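Local coordinates for ABC transporter, substrate binding protein (Mannopine) (Agrobacterium fabrum, PDB 5L9S) that serves as the periplasmic substrate-binding protein of an ABC transporter, capturing the opine mannopine for uptake and caught here open and without ligand, at residues A[262-267]-A[278-283]. Residues are numbered along the deposited sequence; the frame is centred on the assembly and turned at random.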
loop_
_atom_site.group_PDB
_atom_site.type_symbol
_atom_site.label_atom_id
_atom_site.label_comp_id
_atom_site.label_asym_id
_atom_site.label_seq_id
_atom_site.Cartn_x
_atom_site.Cartn_y
_atom_site.Cartn_z
ATOM N N ALA A 262 2.895 11.764 15.933
ATOM C CA ALA A 262 4.176 12.422 15.636
ATOM C C ALA A 262 5.160 11.451 14.998
ATOM O O ALA A 262 5.837 11.808 14.026
ATOM C CB ALA A 262 4.765 13.020 16.900
ATOM N N ALA A 263 5.212 10.215 15.534
ATOM C CA ALA A 263 6.051 9.117 15.059
ATOM C C ALA A 263 5.622 8.753 13.628
ATOM O O ALA A 263 6.459 8.756 12.720
ATOM C CB ALA A 263 5.898 7.909 15.983
ATOM N N GLN A 264 4.308 8.520 13.425
ATOM C CA GLN A 264 3.706 8.195 12.126
ATOM C C GLN A 264 3.949 9.274 11.081
ATOM O O GLN A 264 4.313 8.932 9.966
ATOM C CB GLN A 264 2.198 7.943 12.252
ATOM C CG GLN A 264 1.805 6.822 13.203
ATOM C CD GLN A 264 0.318 6.670 13.217
ATOM O OE1 GLN A 264 -0.317 6.377 14.244
ATOM N NE2 GLN A 264 -0.277 6.993 12.109
ATOM N N ALA A 265 3.745 10.568 11.428
ATOM C CA ALA A 265 3.917 11.719 10.539
ATOM C C ALA A 265 5.391 11.888 10.135
ATOM O O ALA A 265 5.669 12.179 8.971
ATOM C CB ALA A 265 3.418 12.975 11.216
ATOM N N LYS A 266 6.332 11.701 11.088
ATOM C CA LYS A 266 7.759 11.817 10.809
ATOM C C LYS A 266 8.178 10.714 9.815
ATOM O O LYS A 266 8.801 11.026 8.796
ATOM C CB LYS A 266 8.569 11.748 12.122
ATOM C CG LYS A 266 10.059 11.968 11.945
ATOM C CD LYS A 266 10.824 11.744 13.238
ATOM C CE LYS A 266 12.305 11.499 13.017
ATOM N NZ LYS A 266 12.973 12.618 12.289
ATOM N N ALA A 267 7.802 9.446 10.101
ATOM C CA ALA A 267 8.103 8.313 9.227
ATOM C C ALA A 267 7.442 8.468 7.837
ATOM O O ALA A 267 8.085 8.192 6.823
ATOM C CB ALA A 267 7.684 6.999 9.888
ATOM N N GLN A 278 -5.461 9.927 11.442
ATOM C CA GLN A 278 -5.984 11.123 10.779
ATOM C C GLN A 278 -5.246 12.387 11.266
ATOM O O GLN A 278 -5.028 13.314 10.471
ATOM C CB GLN A 278 -7.483 11.220 10.997
ATOM C CG GLN A 278 -8.206 10.096 10.262
ATOM C CD GLN A 278 -9.690 10.254 10.326
ATOM O OE1 GLN A 278 -10.271 11.162 9.708
ATOM N NE2 GLN A 278 -10.331 9.382 11.094
ATOM N N LYS A 279 -4.818 12.386 12.548
ATOM C CA LYS A 279 -4.048 13.455 13.157
ATOM C C LYS A 279 -2.681 13.523 12.513
ATOM O O LYS A 279 -2.229 14.629 12.237
ATOM C CB LYS A 279 -3.920 13.265 14.691
ATOM C CG LYS A 279 -3.416 14.493 15.449
ATOM C CD LYS A 279 -4.170 14.689 16.759
ATOM C CE LYS A 279 -4.358 16.159 17.087
ATOM N NZ LYS A 279 -3.188 16.746 17.793
ATOM N N ALA A 280 -2.025 12.358 12.274
ATOM C CA ALA A 280 -0.704 12.258 11.642
ATOM C C ALA A 280 -0.740 12.811 10.220
ATOM O O ALA A 280 0.172 13.553 9.871
ATOM C CB ALA A 280 -0.207 10.818 11.650
ATOM N N ILE A 281 -1.809 12.504 9.422
ATOM C CA ILE A 281 -2.001 13.015 8.057
ATOM C C ILE A 281 -1.970 14.557 8.059
ATOM O O ILE A 281 -1.245 15.160 7.266
ATOM C CB ILE A 281 -3.297 12.470 7.348
ATOM C CG1 ILE A 281 -3.184 10.987 6.985
ATOM C CG2 ILE A 281 -3.649 13.284 6.093
ATOM C CD1 ILE A 281 -4.515 10.237 6.894
ATOM N N SER A 282 -2.750 15.182 8.946
ATOM C CA SER A 282 -2.853 16.635 9.036
ATOM C C SER A 282 -1.616 17.302 9.669
ATOM O O SER A 282 -1.340 18.471 9.389
ATOM C CB SER A 282 -4.107 17.011 9.810
ATOM O OG SER A 282 -4.018 16.534 11.142
ATOM N N GLN A 283 -0.895 16.564 10.522
ATOM C CA GLN A 283 0.299 16.994 11.255
ATOM C C GLN A 283 1.554 17.055 10.384
ATOM O O GLN A 283 2.578 17.579 10.844
ATOM C CB GLN A 283 0.567 15.995 12.378
ATOM C CG GLN A 283 0.769 16.598 13.735
ATOM C CD GLN A 283 0.929 15.498 14.744
ATOM O OE1 GLN A 283 0.076 15.288 15.611
ATOM N NE2 GLN A 283 2.021 14.762 14.638
#
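Alanine against alanine brings helix 261-271 and helix 278-283 close together: the axes of segments 262-267 and 278-283 approach to 8.2 Å and cross at -48°, with the N-to-C directions running broadly the same way. A265 and A280 mark the closest backbone approach, their CA atoms 4.8 Å apart.

The apolar part is made of methyl and methylene groups. CB of A265 points at the second helix and lies 4.2 Å from CB of A280, and it also rests against the backbone, 3.6 Å from O of A280. A280 meets Q264 as well, CB to CB at 3.8 Å, so its methyl sits in the notch between the CB atoms of two consecutive residues. The Q264 stem has CG anti to the carbonyl carbon (chi1 -58°) and runs extended beyond it.

Polar groups add van der Waals contact, and the two segments share no hydrogen bond. Q283, exposed on the second helix, extends its side chain beyond CG to the start of segment 262-267. There NE2 lies beside A262, 3.3 Å from CA and 3.4 Å from N; both nitrogens are donors, so this is packing, as are its touches on the methyls of A262 and A265. Within the second helix, OG of S282 turns back to donate to O of K279 at 2.8 Å, from above the carbonyl plane; the same oxygen accepts the backbone N-H of Q283.

The contact pairs consecutive helices of this solute-binding protein across a short loop, which the C268-C273 disulfide ties to the first helix. Q264 packs on P275, P276 and S277 of that loop and on W257 of helix 247-258; A280 also touches P275. P261, first residue of helix 261-271, extends the contact to K279, A280 and Q283. The second helix is tied at its start to D93, through K279 N and Q278, and the first lies against helix 12-30 through K266 and A267.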